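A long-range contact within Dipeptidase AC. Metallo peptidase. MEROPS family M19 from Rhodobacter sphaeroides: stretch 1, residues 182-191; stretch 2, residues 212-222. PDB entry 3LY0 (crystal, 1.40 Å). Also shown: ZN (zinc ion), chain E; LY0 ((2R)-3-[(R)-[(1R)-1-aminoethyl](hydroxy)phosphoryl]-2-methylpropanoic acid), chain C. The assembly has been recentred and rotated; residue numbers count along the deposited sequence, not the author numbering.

Stretch 1 182-191: GSPDTGEGLT
Stretch 2 212-222: HLNEKGFDDVA

The strongest link is a salt bridge: K216 reaches across with chi1 to chi4 at m, t, t, p and sets its NZ 2.8 Å from OD1 of D185, itself a t rotamer with chi2 near 7°. K216 NZ also makes a weak hydrogen bond to G187 O, 3.3 Å. One water finishes this corner, donating to D185 OD1 and to G187 O (2.7 Å each) and accepting from K216 N at 3.0 Å, so an amide of the first helical turn is satisfied through solvent.

At the other end of the contact D220 (chi1 m) points toward the loop and takes the amide of L190, L190 N to D220 OD2 2.8 Å at 150°. A water donates to L190 O (3.1 Å) and, weakly, to D220 OD2 (2.9 Å).

A third anchor is N214, the N-cap of helix 215-222. Its p rotamer, with chi2 near 18°, divides the amide's work: OD1 accepts from G217 N at 2.8 Å, capping the helix, while ND2 donates to E188 O at 2.9 Å and 161°. N214 ND2 also donates to a water at 3.0 Å, which lies 2.8 Å from OG1 of T186 (chi1 p). Next to the cap, E215 N donates to P184 O at 3.0 Å and 146°. T186 N makes a weak bond to P184 O, also 3.0 Å, so this carbonyl accepts from both stretches.

Stretch 1 has no regular helix or strand. It runs along the helix start in the same sequence order, D185 CA lying 4.6 Å from E215 CA and G189 CA 4.0 Å from G217 CA. Phi/psi are -71/-5 at P184, -85/77 at D185, -106/-7 at T186, -177/-161 at G187, -75/159 at E188, -81/-161 at G189 and -64/147 at L190. After N214 at -74/176, E215 to A222 keep phi between -57° and -68° and psi between -35° and -47°, with i to i+4 bonds from F218 N onward.

At G189 a CB would lie 2.4 Å from D220 OD2, a clash, so the bare CA suits this close approach. At G217 the limit is within its own stretch: a CB would lie 2.6 Å from L213 CD1.

Farther out, S183 OG (chi1 t) accepts from D185 N at 2.9 Å, and a water 2.8 Å from S183 OG donates to OE1 of E215 (chi1 t, chi2 t, chi3 near -9°) at 2.8 Å. L190 (m, t) supplies apolar packing: L190 CD2 lies 4.2 Å from CD1 of L213 (t, p) and L190 CD1 4.0 Å from CG2 of V221 (t). The contact buries 588 Å² in all.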

# COMPACT_ATOMS: atom_id res chain seq x y z
N GLY A 182 -13.90 10.61 10.93
CA GLY A 182 -14.65 11.07 9.78
C GLY A 182 -14.96 9.97 8.79
O GLY A 182 -14.27 8.95 8.74
N SER A 183 -16.01 10.19 8.01
CA SER A 183 -16.43 9.28 6.96
C SER A 183 -15.48 9.38 5.77
O SER A 183 -14.90 10.44 5.53
CB SER A 183 -17.84 9.68 6.51
OG SER A 183 -18.17 9.16 5.24
N PRO A 184 -15.31 8.28 5.03
CA PRO A 184 -14.51 8.35 3.79
C PRO A 184 -15.23 9.11 2.67
O PRO A 184 -14.65 9.33 1.62
CB PRO A 184 -14.36 6.88 3.38
CG PRO A 184 -14.89 6.07 4.48
CD PRO A 184 -15.80 6.93 5.31
N ASP A 185 -16.47 9.53 2.90
CA ASP A 185 -17.21 10.27 1.87
C ASP A 185 -16.88 11.75 1.96
O ASP A 185 -17.66 12.55 2.46
CB ASP A 185 -18.72 10.02 2.03
CG ASP A 185 -19.53 10.57 0.88
OD1 ASP A 185 -18.94 11.03 -0.12
OD2 ASP A 185 -20.78 10.55 0.98
N THR A 186 -15.71 12.10 1.44
CA THR A 186 -15.13 13.42 1.66
C THR A 186 -15.18 14.34 0.44
O THR A 186 -14.83 15.52 0.54
CB THR A 186 -13.67 13.30 2.11
OG1 THR A 186 -12.94 12.55 1.13
CG2 THR A 186 -13.59 12.58 3.44
N GLY A 187 -15.61 13.81 -0.70
CA GLY A 187 -15.66 14.61 -1.91
C GLY A 187 -16.22 13.94 -3.15
O GLY A 187 -16.92 12.92 -3.07
N GLU A 188 -15.90 14.51 -4.31
CA GLU A 188 -16.46 14.06 -5.57
C GLU A 188 -15.85 12.75 -6.05
O GLU A 188 -14.75 12.37 -5.65
CB GLU A 188 -16.27 15.13 -6.65
CG GLU A 188 -16.96 16.45 -6.35
CD GLU A 188 -16.68 17.50 -7.40
OE1 GLU A 188 -17.22 18.62 -7.27
OE2 GLU A 188 -15.93 17.22 -8.37
N GLY A 189 -16.57 12.06 -6.93
CA GLY A 189 -16.10 10.82 -7.49
C GLY A 189 -15.12 10.99 -8.64
O GLY A 189 -14.50 12.05 -8.79
N LEU A 190 -14.97 9.93 -9.43
CA LEU A 190 -14.04 9.94 -10.55
C LEU A 190 -14.47 10.96 -11.59
O LEU A 190 -15.66 11.21 -11.80
CB LEU A 190 -13.98 8.57 -11.21
CG LEU A 190 -13.47 7.42 -10.34
CD1 LEU A 190 -13.37 6.16 -11.17
CD2 LEU A 190 -12.12 7.79 -9.71
N THR A 191 -13.47 11.54 -12.25
CA THR A 191 -13.69 12.38 -13.42
C THR A 191 -13.86 11.47 -14.64
O THR A 191 -13.70 10.26 -14.56
CB THR A 191 -12.49 13.28 -13.68
OG1 THR A 191 -11.36 12.44 -13.99
CG2 THR A 191 -12.17 14.14 -12.47
N HIS A 212 -6.76 5.36 -0.32
CA HIS A 212 -6.77 6.83 -0.49
C HIS A 212 -7.94 7.38 -1.26
O HIS A 212 -8.27 8.54 -1.10
CB HIS A 212 -5.48 7.38 -1.11
CG HIS A 212 -4.29 7.23 -0.22
ND1 HIS A 212 -3.97 8.16 0.74
CD2 HIS A 212 -3.33 6.28 -0.18
CE1 HIS A 212 -2.87 7.76 1.37
NE2 HIS A 212 -2.45 6.64 0.81
N LEU A 213 -8.56 6.56 -2.11
CA LEU A 213 -9.70 7.02 -2.89
C LEU A 213 -10.86 7.28 -1.95
O LEU A 213 -11.09 6.51 -1.02
CB LEU A 213 -10.06 5.98 -3.94
CG LEU A 213 -11.04 6.40 -5.04
CD1 LEU A 213 -10.58 7.64 -5.80
CD2 LEU A 213 -11.26 5.24 -5.99
N ASN A 214 -11.59 8.37 -2.17
CA ASN A 214 -12.75 8.66 -1.34
C ASN A 214 -13.92 7.73 -1.68
O ASN A 214 -13.84 6.90 -2.59
CB ASN A 214 -13.12 10.15 -1.39
CG ASN A 214 -13.67 10.59 -2.75
OD1 ASN A 214 -14.11 9.78 -3.57
ND2 ASN A 214 -13.67 11.92 -2.96
N GLU A 215 -15.00 7.85 -0.93
CA GLU A 215 -16.07 6.87 -1.03
C GLU A 215 -16.80 6.93 -2.38
O GLU A 215 -17.17 5.90 -2.96
CB GLU A 215 -17.06 7.02 0.13
CG GLU A 215 -18.04 5.86 0.23
CD GLU A 215 -18.80 5.81 1.53
OE1 GLU A 215 -18.48 6.57 2.46
OE2 GLU A 215 -19.73 4.98 1.63
N LYS A 216 -17.00 8.14 -2.89
CA LYS A 216 -17.66 8.27 -4.18
C LYS A 216 -16.80 7.68 -5.29
O LYS A 216 -17.30 7.00 -6.18
CB LYS A 216 -18.05 9.71 -4.49
CG LYS A 216 -19.19 10.23 -3.61
CD LYS A 216 -19.66 11.61 -4.06
CE LYS A 216 -20.68 12.20 -3.09
NZ LYS A 216 -20.05 12.85 -1.90
N GLY A 217 -15.49 7.92 -5.21
CA GLY A 217 -14.58 7.36 -6.20
C GLY A 217 -14.57 5.84 -6.09
O GLY A 217 -14.55 5.12 -7.10
N PHE A 218 -14.58 5.35 -4.85
CA PHE A 218 -14.64 3.92 -4.59
C PHE A 218 -15.89 3.32 -5.24
O PHE A 218 -15.82 2.29 -5.90
CB PHE A 218 -14.65 3.70 -3.07
CG PHE A 218 -14.83 2.26 -2.65
CD1 PHE A 218 -13.76 1.51 -2.22
CD2 PHE A 218 -16.10 1.68 -2.66
CE1 PHE A 218 -13.93 0.18 -1.81
CE2 PHE A 218 -16.28 0.36 -2.26
CZ PHE A 218 -15.20 -0.39 -1.85
N ASP A 219 -17.03 3.97 -5.04
CA ASP A 219 -18.27 3.48 -5.64
C ASP A 219 -18.18 3.42 -7.17
O ASP A 219 -18.70 2.49 -7.79
CB ASP A 219 -19.46 4.34 -5.22
CG ASP A 219 -19.85 4.14 -3.76
OD1 ASP A 219 -19.45 3.13 -3.16
OD2 ASP A 219 -20.58 5.00 -3.23
N ASP A 220 -17.53 4.41 -7.76
CA ASP A 220 -17.33 4.45 -9.21
C ASP A 220 -16.49 3.26 -9.68
O ASP A 220 -16.83 2.59 -10.65
CB ASP A 220 -16.67 5.77 -9.62
CG ASP A 220 -17.62 6.95 -9.55
OD1 ASP A 220 -18.86 6.74 -9.55
OD2 ASP A 220 -17.14 8.10 -9.48
N VAL A 221 -15.39 2.98 -8.98
CA VAL A 221 -14.57 1.85 -9.36
C VAL A 221 -15.34 0.54 -9.18
O VAL A 221 -15.28 -0.35 -10.03
CB VAL A 221 -13.25 1.80 -8.57
CG1 VAL A 221 -12.43 0.59 -9.00
CG2 VAL A 221 -12.47 3.09 -8.79
N ALA A 222 -16.09 0.43 -8.08
CA ALA A 222 -16.87 -0.78 -7.84
C ALA A 222 -17.87 -1.02 -8.97
O ALA A 222 -18.16 -2.16 -9.31
CB ALA A 222 -17.59 -0.68 -6.51
ZN ZN E . -0.63 5.51 1.31
P LY0 C . 1.45 6.78 2.62
C1 LY0 C . 2.96 9.12 2.42
N1 LY0 C . 3.28 7.32 0.74
C2 LY0 C . 2.98 7.63 2.13
C4 LY0 C . 1.26 6.82 4.45
C5 LY0 C . -0.09 7.25 4.95
C6 LY0 C . -1.22 6.55 4.24
C7 LY0 C . -0.22 7.29 6.45
O31 LY0 C . 1.58 5.37 2.09
O32 LY0 C . 0.24 7.46 1.91
O61 LY0 C . -2.48 7.04 4.38
O62 LY0 C . -1.03 5.57 3.51
O HOH W 1 -19.68 6.85 4.93
O HOH W 2 -16.58 10.72 -1.46
O HOH W 3 -12.07 13.79 -1.19
O HOH W 4 -17.84 9.02 -12.13